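Local coordinates for protein protelomerase (Agrobacterium tumefaciens, PDB 4F43) that probably resolves replicated telomere DNA into covalently closed hairpin ends, and generates and protects the hairpin termini of the linear chromosome, at residues 223-228 with 235-240; 155-160 with 178-183; 149-154 with 162-167. The protein carries 1 engineered substitution. All coordinates share one frame; numbering follows the deposited sequence.

Interaction 1 (223-228 with 235-240); sequences KLWHGM and SETRLL. With nucleotides of chain B.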
loop_
_atom_site.group_PDB
_atom_site.type_symbol
_atom_site.label_atom_id
_atom_site.label_comp_id
_atom_site.label_asym_id
_atom_site.label_seq_id
_atom_site.Cartn_x
_atom_site.Cartn_y
_atom_site.Cartn_z
ATOM N N LYS A 223 7.292 14.640 12.158
ATOM C CA LYS A 223 7.165 15.835 11.331
ATOM C C LYS A 223 7.898 15.641 10.012
ATOM O O LYS A 223 7.497 16.178 8.980
ATOM C CB LYS A 223 7.718 17.062 12.060
ATOM C CG LYS A 223 6.890 17.504 13.256
ATOM C CD LYS A 223 5.466 17.845 12.844
ATOM C CE LYS A 223 5.430 18.986 11.836
ATOM N NZ LYS A 223 4.049 19.237 11.334
ATOM N N LEU A 224 8.980 14.869 10.058
ATOM C CA LEU A 224 9.746 14.550 8.861
ATOM C C LEU A 224 8.957 13.614 7.944
ATOM O O LEU A 224 9.176 13.583 6.733
ATOM C CB LEU A 224 11.088 13.922 9.247
ATOM C CG LEU A 224 12.049 13.526 8.122
ATOM C CD1 LEU A 224 12.325 14.706 7.204
ATOM C CD2 LEU A 224 13.346 12.978 8.697
ATOM N N TRP A 225 8.029 12.863 8.531
ATOM C CA TRP A 225 7.229 11.891 7.790
ATOM C C TRP A 225 5.941 12.479 7.219
ATOM O O TRP A 225 5.430 12.002 6.207
ATOM C CB TRP A 225 6.884 10.701 8.687
ATOM C CG TRP A 225 7.911 9.617 8.689
ATOM C CD1 TRP A 225 8.778 9.300 7.683
ATOM C CD2 TRP A 225 8.182 8.700 9.755
ATOM N NE1 TRP A 225 9.570 8.241 8.056
ATOM C CE2 TRP A 225 9.224 7.854 9.325
ATOM C CE3 TRP A 225 7.643 8.512 11.031
ATOM C CZ2 TRP A 225 9.738 6.836 10.127
ATOM C CZ3 TRP A 225 8.154 7.503 11.827
ATOM C CH2 TRP A 225 9.191 6.677 11.371
ATOM N N HIS A 226 5.417 13.510 7.873
ATOM C CA HIS A 226 4.126 14.079 7.494
ATOM C C HIS A 226 4.157 14.762 6.127
ATOM O O HIS A 226 4.986 15.637 5.878
ATOM C CB HIS A 226 3.645 15.069 8.556
ATOM C CG HIS A 226 2.206 15.455 8.413
ATOM N ND1 HIS A 226 1.173 14.586 8.685
ATOM C CD2 HIS A 226 1.627 16.618 8.027
ATOM C CE1 HIS A 226 0.019 15.195 8.475
ATOM N NE2 HIS A 226 0.267 16.429 8.074
ATOM N N GLY A 227 3.242 14.357 5.251
ATOM C CA GLY A 227 3.111 14.965 3.939
ATOM C C GLY A 227 4.105 14.429 2.927
ATOM O O GLY A 227 4.196 14.927 1.805
ATOM N N MET A 228 4.849 13.404 3.329
ATOM C CA MET A 228 5.878 12.817 2.479
ATOM C C MET A 228 5.275 12.098 1.280
ATOM O O MET A 228 4.128 11.652 1.323
ATOM C CB MET A 228 6.727 11.834 3.284
ATOM C CG MET A 228 8.220 12.046 3.154
ATOM S SD MET A 228 9.156 10.853 4.127
ATOM C CE MET A 228 10.825 11.453 3.882
ATOM N N SER A 235 12.391 5.289 0.440
ATOM C CA SER A 235 13.831 5.446 0.631
ATOM C C SER A 235 14.201 5.795 2.074
ATOM O O SER A 235 15.294 5.469 2.538
ATOM C CB SER A 235 14.385 6.506 -0.324
ATOM O OG SER A 235 14.172 6.137 -1.677
ATOM N N GLU A 236 13.283 6.451 2.777
ATOM C CA GLU A 236 13.524 6.882 4.150
ATOM C C GLU A 236 13.350 5.760 5.171
ATOM O O GLU A 236 14.164 5.612 6.083
ATOM C CB GLU A 236 12.594 8.043 4.512
ATOM C CG GLU A 236 12.686 8.505 5.958
ATOM C CD GLU A 236 13.730 9.584 6.164
ATOM O OE1 GLU A 236 13.347 10.771 6.242
ATOM O OE2 GLU A 236 14.930 9.248 6.249
ATOM N N THR A 237 12.295 4.966 5.014
ATOM C CA THR A 237 11.868 4.074 6.090
ATOM C C THR A 237 11.777 2.584 5.728
ATOM O O THR A 237 11.947 1.733 6.600
ATOM C CB THR A 237 10.514 4.549 6.677
ATOM O OG1 THR A 237 10.571 5.958 6.925
ATOM C CG2 THR A 237 10.188 3.827 7.977
ATOM N N ARG A 238 11.533 2.278 4.453
ATOM C CA ARG A 238 11.187 0.913 4.026
ATOM C C ARG A 238 12.027 -0.219 4.630
ATOM O O ARG A 238 11.486 -1.129 5.259
ATOM C CB ARG A 238 11.202 0.793 2.500
ATOM C CG ARG A 238 10.640 -0.523 1.985
ATOM C CD ARG A 238 9.149 -0.615 2.261
ATOM N NE ARG A 238 8.391 0.343 1.461
ATOM C CZ ARG A 238 7.121 0.664 1.680
ATOM N NH1 ARG A 238 6.457 0.110 2.686
ATOM N NH2 ARG A 238 6.515 1.546 0.897
ATOM N N LEU A 239 13.341 -0.158 4.438
ATOM C CA LEU A 239 14.230 -1.223 4.901
ATOM C C LEU A 239 14.299 -1.316 6.426
ATOM O O LEU A 239 14.356 -2.413 6.984
ATOM C CB LEU A 239 15.637 -1.058 4.315
ATOM C CG LEU A 239 15.846 -1.441 2.845
ATOM C CD1 LEU A 239 15.206 -2.790 2.541
ATOM C CD2 LEU A 239 15.333 -0.366 1.897
ATOM N N LEU A 240 14.295 -0.165 7.090
ATOM C CA LEU A 240 14.342 -0.118 8.548
ATOM C C LEU A 240 13.086 -0.744 9.149
ATOM O O LEU A 240 13.161 -1.562 10.070
ATOM C CB LEU A 240 14.493 1.326 9.029
ATOM C CG LEU A 240 14.663 1.536 10.534
ATOM C CD1 LEU A 240 15.925 0.850 11.030
ATOM C CD2 LEU A 240 14.690 3.021 10.868
ATOM P P DT B 23 2.537 1.546 1.661
ATOM O OP1 DT B 23 1.844 1.578 2.969
ATOM O OP2 DT B 23 3.688 2.440 1.415
ATOM O "O5'" DT B 23 3.010 0.046 1.375
ATOM C "C5'" DT B 23 2.111 -1.037 1.585
ATOM C "C4'" DT B 23 2.740 -2.351 1.155
ATOM O "O4'" DT B 23 3.158 -2.251 -0.231
ATOM C "C3'" DT B 23 3.986 -2.767 1.935
ATOM O "O3'" DT B 23 3.942 -4.166 2.201
ATOM C "C2'" DT B 23 5.127 -2.422 0.987
ATOM C "C1'" DT B 23 4.468 -2.766 -0.341
ATOM N N1 DT B 23 5.139 -2.181 -1.537
ATOM C C2 DT B 23 5.706 -3.037 -2.450
ATOM O O2 DT B 23 5.686 -4.247 -2.329
ATOM N N3 DT B 23 6.298 -2.422 -3.519
ATOM C C4 DT B 23 6.386 -1.068 -3.768
ATOM O O4 DT B 23 6.948 -0.628 -4.769
ATOM C C5 DT B 23 5.772 -0.224 -2.772
ATOM C C7 DT B 23 5.797 1.268 -2.923
ATOM C C6 DT B 23 5.188 -0.814 -1.719
#
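The indole N-H of W225 is donated to the hydroxyl of T237, with NE1 2.7 Å from OG1. The bond is short but bent, at 131° at the hydrogen, and the oxygen stands somewhat out of the indole plane. The adjoining rim of the same ring packs on the threonine methyl (CZ2 to CG2 3.7 Å), so T237 offers an acceptor and a greasy branch together, which suits a buried site. Next to it the chain of E236, bent at chi2 (89°), runs at about a right angle to both L224 and M228. Its CG passes 3.8 Å from W225 NE1, and its methylenes do the packing; OE1 merely lies beside two methyls, 3.3 Å from L224 CD2 and 3.5 Å from M228 CE. These contacts join the end of helix 220-225 to helix 230-248 in the catalytic domain. A type II turn from W225 to M228, with glycine at the positive-phi position 227, swings M228 back so that SD reaches the indole edge. From the second helix R238 also reaches DNA: NH2 gives DT23 OP2 of chain B a nearly straight bond of 3.0 Å, and DT23 C2' lies over one guanidinium face.

Interaction 2 (155-160 with 178-183); sequences PYEVFT and ILFNGQ. With nucleotides of chain B.
The side chain of E157 crosses that of F180 at about a right angle, its carboxylate turned 48° from the ring plane, and OE1 sits 3.6 Å from F180 CZ. CG stands anti to the carbonyl carbon (chi1 -61°) and the chain is extended beyond it, which carries the carboxylate out to F180 and Q183. Against Q183 it is more nearly coplanar, 36° from the amide. Here OE2 and Q183 OE1 are 3.1 Å apart although both are acceptors, so they are not bonded to each other. A water within hydrogen-bonding distance of E157 OE1 (3.0 Å) and Q183 OE1 (2.6 Å) may link them, though it need not donate to both at once. Backbone donors settle the carboxylate: the N-H of the engineered A154 goes to OE1 and that of A184 to OE2, while Q183 NE2 is bonded to L291 O. With both oxygens engaged, a buried glutamate can keep a fixed rotation. On the DNA side, Y156 N gives DT23 OP1 of chain B a bond of 2.7 Å, and P155 CD packs 3.3 Å from that oxygen; proline suits the first turn, where no N-H is needed for the helix. E157 bonds the N-cap N-H as the N3 residue of a capping box does, without the reciprocal side-chain bond, at a phosphate-binding N terminus of helix 155-161.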
loop_
_atom_site.group_PDB
_atom_site.type_symbol
_atom_site.label_atom_id
_atom_site.label_comp_id
_atom_site.label_asym_id
_atom_site.label_seq_id
_atom_site.Cartn_x
_atom_site.Cartn_y
_atom_site.Cartn_z
ATOM N N PRO A 155 1.025 1.258 6.190
ATOM C CA PRO A 155 2.237 1.988 6.584
ATOM C C PRO A 155 2.304 3.407 6.021
ATOM O O PRO A 155 2.690 4.325 6.742
ATOM C CB PRO A 155 3.356 1.131 5.992
ATOM C CG PRO A 155 2.809 -0.250 6.042
ATOM C CD PRO A 155 1.334 -0.118 5.761
ATOM N N TYR A 156 1.935 3.585 4.757
ATOM C CA TYR A 156 1.938 4.911 4.149
ATOM C C TYR A 156 0.929 5.816 4.850
ATOM O O TYR A 156 1.248 6.945 5.228
ATOM C CB TYR A 156 1.629 4.819 2.653
ATOM C CG TYR A 156 1.779 6.127 1.913
ATOM C CD1 TYR A 156 3.025 6.720 1.759
ATOM C CD2 TYR A 156 0.676 6.765 1.360
ATOM C CE1 TYR A 156 3.168 7.915 1.082
ATOM C CE2 TYR A 156 0.810 7.961 0.679
ATOM C CZ TYR A 156 2.058 8.531 0.543
ATOM O OH TYR A 156 2.196 9.721 -0.133
ATOM N N GLU A 157 -0.284 5.300 5.031
ATOM C CA GLU A 157 -1.339 6.028 5.724
ATOM C C GLU A 157 -0.914 6.378 7.145
ATOM O O GLU A 157 -0.995 7.533 7.558
ATOM C CB GLU A 157 -2.622 5.195 5.763
ATOM C CG GLU A 157 -3.190 4.852 4.395
ATOM C CD GLU A 157 -4.318 3.841 4.473
ATOM O OE1 GLU A 157 -4.470 3.200 5.534
ATOM O OE2 GLU A 157 -5.053 3.690 3.475
ATOM N N VAL A 158 -0.453 5.370 7.881
ATOM C CA VAL A 158 -0.045 5.537 9.275
ATOM C C VAL A 158 1.069 6.564 9.448
ATOM O O VAL A 158 0.930 7.521 10.210
ATOM C CB VAL A 158 0.422 4.197 9.894
ATOM C CG1 VAL A 158 1.066 4.431 11.254
ATOM C CG2 VAL A 158 -0.740 3.227 10.016
ATOM N N PHE A 159 2.172 6.364 8.737
ATOM C CA PHE A 159 3.352 7.204 8.913
ATOM C C PHE A 159 3.236 8.590 8.278
ATOM O O PHE A 159 3.846 9.544 8.761
ATOM C CB PHE A 159 4.604 6.502 8.378
ATOM C CG PHE A 159 5.056 5.336 9.213
ATOM C CD1 PHE A 159 5.665 5.541 10.439
ATOM C CD2 PHE A 159 4.888 4.038 8.765
ATOM C CE1 PHE A 159 6.087 4.474 11.205
ATOM C CE2 PHE A 159 5.307 2.968 9.525
ATOM C CZ PHE A 159 5.907 3.186 10.748
ATOM N N THR A 160 2.462 8.711 7.202
ATOM C CA THR A 160 2.491 9.949 6.424
ATOM C C THR A 160 1.224 10.809 6.441
ATOM O O THR A 160 1.317 12.034 6.391
ATOM C CB THR A 160 2.893 9.687 4.954
ATOM O OG1 THR A 160 1.853 8.962 4.290
ATOM C CG2 THR A 160 4.187 8.890 4.886
ATOM N N ILE A 178 -12.534 4.231 16.252
ATOM C CA ILE A 178 -12.092 5.606 16.030
ATOM C C ILE A 178 -12.455 6.062 14.618
ATOM O O ILE A 178 -13.051 5.308 13.850
ATOM C CB ILE A 178 -10.569 5.747 16.217
ATOM C CG1 ILE A 178 -9.821 4.918 15.170
ATOM C CG2 ILE A 178 -10.155 5.334 17.624
ATOM C CD1 ILE A 178 -8.314 4.968 15.319
ATOM N N LEU A 179 -12.096 7.297 14.282
ATOM C CA LEU A 179 -12.314 7.819 12.937
ATOM C C LEU A 179 -10.990 7.885 12.179
ATOM O O LEU A 179 -9.923 7.920 12.788
ATOM C CB LEU A 179 -12.970 9.200 12.994
ATOM C CG LEU A 179 -14.290 9.300 13.762
ATOM C CD1 LEU A 179 -14.839 10.716 13.700
ATOM C CD2 LEU A 179 -15.304 8.303 13.223
ATOM N N PHE A 180 -11.060 7.902 10.852
ATOM C CA PHE A 180 -9.855 7.836 10.031
ATOM C C PHE A 180 -9.918 8.693 8.766
ATOM O O PHE A 180 -10.975 8.833 8.148
ATOM C CB PHE A 180 -9.547 6.379 9.671
ATOM C CG PHE A 180 -8.511 6.225 8.595
ATOM C CD1 PHE A 180 -7.180 6.511 8.850
ATOM C CD2 PHE A 180 -8.870 5.791 7.329
ATOM C CE1 PHE A 180 -6.226 6.372 7.857
ATOM C CE2 PHE A 180 -7.922 5.649 6.333
ATOM C CZ PHE A 180 -6.598 5.939 6.597
ATOM N N ASN A 181 -8.771 9.254 8.394
ATOM C CA ASN A 181 -8.631 10.061 7.188
ATOM C C ASN A 181 -7.151 10.316 6.913
ATOM O O ASN A 181 -6.409 10.686 7.820
ATOM C CB ASN A 181 -9.364 11.393 7.354
ATOM C CG ASN A 181 -9.737 12.027 6.027
ATOM O OD1 ASN A 181 -10.136 11.340 5.087
ATOM N ND2 ASN A 181 -9.612 13.346 5.947
ATOM N N GLY A 182 -6.708 10.106 5.676
ATOM C CA GLY A 182 -7.557 9.615 4.608
ATOM C C GLY A 182 -6.969 8.401 3.918
ATOM O O GLY A 182 -5.783 8.101 4.058
ATOM N N GLN A 183 -7.809 7.705 3.161
ATOM C CA GLN A 183 -7.417 6.474 2.488
ATOM C C GLN A 183 -6.366 6.723 1.407
ATOM O O GLN A 183 -6.272 7.822 0.859
ATOM C CB GLN A 183 -8.652 5.804 1.876
ATOM C CG GLN A 183 -8.438 4.389 1.348
ATOM C CD GLN A 183 -8.461 3.336 2.440
ATOM O OE1 GLN A 183 -8.166 3.615 3.601
ATOM N NE2 GLN A 183 -8.823 2.113 2.069
ATOM P P DT B 23 2.537 1.546 1.661
ATOM O OP1 DT B 23 1.844 1.578 2.969
ATOM O OP2 DT B 23 3.688 2.440 1.415
ATOM O "O5'" DT B 23 3.010 0.046 1.375
ATOM C "C5'" DT B 23 2.111 -1.037 1.585
ATOM C "C4'" DT B 23 2.740 -2.351 1.155
ATOM O "O4'" DT B 23 3.158 -2.251 -0.231
ATOM C "C3'" DT B 23 3.986 -2.767 1.935
ATOM O "O3'" DT B 23 3.942 -4.166 2.201
ATOM C "C2'" DT B 23 5.127 -2.422 0.987
ATOM C "C1'" DT B 23 4.468 -2.766 -0.341
ATOM N N1 DT B 23 5.139 -2.181 -1.537
ATOM C C2 DT B 23 5.706 -3.037 -2.450
ATOM O O2 DT B 23 5.686 -4.247 -2.329
ATOM N N3 DT B 23 6.298 -2.422 -3.519
ATOM C C4 DT B 23 6.386 -1.068 -3.768
ATOM O O4 DT B 23 6.948 -0.628 -4.769
ATOM C C5 DT B 23 5.772 -0.224 -2.772
ATOM C C7 DT B 23 5.797 1.268 -2.923
ATOM C C6 DT B 23 5.188 -0.814 -1.719
ATOM P P DT B 22 -0.702 5.781 -3.162
ATOM O OP1 DT B 22 -1.993 6.489 -3.019
ATOM O OP2 DT B 22 0.541 6.551 -3.390
ATOM O "O5'" DT B 22 -0.482 4.863 -1.868
ATOM C "C5'" DT B 22 0.796 4.301 -1.571
ATOM C "C4'" DT B 22 0.757 2.784 -1.607
ATOM O "O4'" DT B 22 0.952 2.337 -2.969
ATOM C "C3'" DT B 22 1.859 2.082 -0.822
ATOM O "O3'" DT B 22 1.444 1.823 0.516
ATOM C "C2'" DT B 22 2.065 0.776 -1.582
ATOM C "C1'" DT B 22 1.385 0.994 -2.930
ATOM N N1 DT B 22 2.284 0.716 -4.091
ATOM C C2 DT B 22 2.613 -0.590 -4.380
ATOM O O2 DT B 22 2.208 -1.545 -3.743
ATOM N N3 DT B 22 3.439 -0.745 -5.461
ATOM C C4 DT B 22 3.965 0.245 -6.268
ATOM O O4 DT B 22 4.702 -0.012 -7.218
ATOM C C5 DT B 22 3.582 1.588 -5.908
ATOM C C7 DT B 22 4.087 2.754 -6.705
ATOM C C6 DT B 22 2.773 1.757 -4.853
HETATM O O HOH W 1 -7.105 1.769 5.079
#

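Interaction 3 (149-154 with 162-167); sequences GMTGRA and AEFSPA. Engineered in segment 149-154: A154 (natural residue Arg).
The C-terminal end of helix 140-151 here packs against the chain entering strand 165-169 of the antiparallel sheet, in the interior of the catalytic domain. The chain leaves helical geometry at G152, whose positive phi suits glycine, and the two residues on either side of it, T151 and R153, both turn toward the ring of F164. T151 arrives from the direction opposite to the phenyl: its methyl CG2 is 3.6 Å from F164 CZ, and its OG1 is 3.7 Å from CE1. With chi1 at -159° the hydroxyl is anti to the backbone N and the methyl sits between N and the carbonyl carbon, which brings both branches to the end of the ring. R153 meets F164 through its aliphatic part, CG lying in the ring plane at the edge, 3.7 Å from CE1. Beyond that methylene the chain bends at chi2 and chi3 and turns back, leaving the guanidinium almost perpendicular to the phenyl. Its NE bonds to T151 O at 3.2 Å with an angle of 157°; the oxygen lies in the guanidinium plane, while NE stands above the plane of the carbonyl. NH1 adds a weak second bond to T151 O and a firmer one to I290 O, and F180 takes up a cation-pi contact. Y213 packs edge-to-face with F164, and I178 of the sheet touches both F164 and T151. A154, engineered in place of the natural arginine, follows and lies against a DNA phosphate. No polar bond joins the two segments, so they are held by van der Waals packing of the phenyl on a threonine methyl and, at its edge, on an arginine methylene, while the buried charge of R153 is probably stabilised by carbonyls from the helix end and from I290 and by the F180 ring.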
loop_
_atom_site.group_PDB
_atom_site.type_symbol
_atom_site.label_atom_id
_atom_site.label_comp_id
_atom_site.label_asym_id
_atom_site.label_seq_id
_atom_site.Cartn_x
_atom_site.Cartn_y
_atom_site.Cartn_z
ATOM N N GLY A 149 -0.657 -2.454 13.665
ATOM C CA GLY A 149 -1.230 -3.658 14.239
ATOM C C GLY A 149 -2.594 -3.443 14.871
ATOM O O GLY A 149 -3.446 -4.330 14.839
ATOM N N MET A 150 -2.805 -2.258 15.437
ATOM C CA MET A 150 -4.029 -1.972 16.185
ATOM C C MET A 150 -5.157 -1.378 15.340
ATOM O O MET A 150 -6.280 -1.881 15.354
ATOM C CB MET A 150 -3.730 -1.057 17.376
ATOM C CG MET A 150 -2.900 -1.704 18.481
ATOM S SD MET A 150 -3.793 -2.950 19.438
ATOM C CE MET A 150 -3.207 -4.467 18.688
ATOM N N THR A 151 -4.864 -0.304 14.612
ATOM C CA THR A 151 -5.896 0.368 13.823
ATOM C C THR A 151 -6.015 -0.200 12.410
ATOM O O THR A 151 -7.019 0.010 11.731
ATOM C CB THR A 151 -5.680 1.899 13.760
ATOM O OG1 THR A 151 -6.913 2.545 13.419
ATOM C CG2 THR A 151 -4.626 2.256 12.731
ATOM N N GLY A 152 -4.983 -0.913 11.969
ATOM C CA GLY A 152 -5.033 -1.635 10.711
ATOM C C GLY A 152 -4.792 -0.822 9.455
ATOM O O GLY A 152 -4.955 -1.331 8.347
ATOM N N ARG A 153 -4.402 0.438 9.613
ATOM C CA ARG A 153 -4.101 1.274 8.457
ATOM C C ARG A 153 -2.763 0.880 7.833
ATOM O O ARG A 153 -1.908 0.288 8.493
ATOM C CB ARG A 153 -4.102 2.757 8.836
ATOM C CG ARG A 153 -5.423 3.272 9.392
ATOM C CD ARG A 153 -6.601 2.865 8.522
ATOM N NE ARG A 153 -7.339 1.739 9.086
ATOM C CZ ARG A 153 -8.388 1.169 8.503
ATOM N NH1 ARG A 153 -9.002 0.150 9.088
ATOM N NH2 ARG A 153 -8.821 1.618 7.332
ATOM N N ALA A 154 -2.593 1.211 6.557
ATOM C CA ALA A 154 -1.371 0.896 5.828
ATOM C C ALA A 154 -0.215 1.765 6.314
ATOM O O ALA A 154 -0.436 2.872 6.805
ATOM C CB ALA A 154 -1.594 1.086 4.331
ATOM N N ALA A 162 -2.274 9.899 8.185
ATOM C CA ALA A 162 -3.427 9.461 8.964
ATOM C C ALA A 162 -3.945 10.575 9.870
ATOM O O ALA A 162 -3.168 11.375 10.392
ATOM C CB ALA A 162 -3.084 8.226 9.785
ATOM N N GLU A 163 -5.262 10.622 10.048
ATOM C CA GLU A 163 -5.884 11.588 10.950
ATOM C C GLU A 163 -6.918 10.896 11.827
ATOM O O GLU A 163 -8.108 10.901 11.520
ATOM C CB GLU A 163 -6.555 12.719 10.169
ATOM C CG GLU A 163 -5.635 13.473 9.226
ATOM C CD GLU A 163 -6.400 14.324 8.231
ATOM O OE1 GLU A 163 -5.776 14.836 7.279
ATOM O OE2 GLU A 163 -7.628 14.476 8.401
ATOM N N PHE A 164 -6.456 10.300 12.922
ATOM C CA PHE A 164 -7.350 9.591 13.830
ATOM C C PHE A 164 -8.033 10.547 14.800
ATOM O O PHE A 164 -7.387 11.399 15.409
ATOM C CB PHE A 164 -6.593 8.504 14.594
ATOM C CG PHE A 164 -5.855 7.543 13.706
ATOM C CD1 PHE A 164 -6.544 6.702 12.848
ATOM C CD2 PHE A 164 -4.474 7.477 13.734
ATOM C CE1 PHE A 164 -5.868 5.815 12.031
ATOM C CE2 PHE A 164 -3.793 6.594 12.920
ATOM C CZ PHE A 164 -4.490 5.761 12.066
ATOM N N SER A 165 -9.346 10.396 14.941
ATOM C CA SER A 165 -10.141 11.278 15.788
ATOM C C SER A 165 -11.204 10.482 16.546
ATOM O O SER A 165 -11.633 9.424 16.083
ATOM C CB SER A 165 -10.781 12.384 14.941
ATOM O OG SER A 165 -11.448 11.846 13.815
ATOM N N PRO A 166 -11.624 10.980 17.723
ATOM C CA PRO A 166 -12.576 10.259 18.577
ATOM C C PRO A 166 -13.927 10.006 17.912
ATOM O O PRO A 166 -14.501 10.909 17.301
ATOM C CB PRO A 166 -12.749 11.195 19.781
ATOM C CG PRO A 166 -12.315 12.537 19.294
ATOM C CD PRO A 166 -11.208 12.255 18.333
ATOM N N ALA A 167 -14.418 8.777 18.038
ATOM C CA ALA A 167 -15.709 8.394 17.481
ATOM C C ALA A 167 -16.763 8.316 18.578
ATOM O O ALA A 167 -16.583 7.607 19.567
ATOM C CB ALA A 167 -15.597 7.062 16.758
#

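Following the chain, helix 140-151 ends in the first segment of interaction 3, which closes a short loop over helix 155-161. That helix begins the larger loop of interaction 2, which runs through two strands, 165-169 and 172-174, and closes on the third, 177-180. Segments 149-154, 155-160, 162-167 and 178-183 therefore alternate, so interactions 2 and 3 cross, and both reach neighbouring strands, with L179 N probably bonded to S165 O. Interaction 1 comes later, in series, closing the small connection between helices 220-225 and 230-248. It meets interaction 2 through probable bonds from G227 N to T160 O and between M228 O and Y156 OH. Sheet, helix 155-161 and the later helices are thus tied together, with DT23 of chain B touched by interactions 1 and 2.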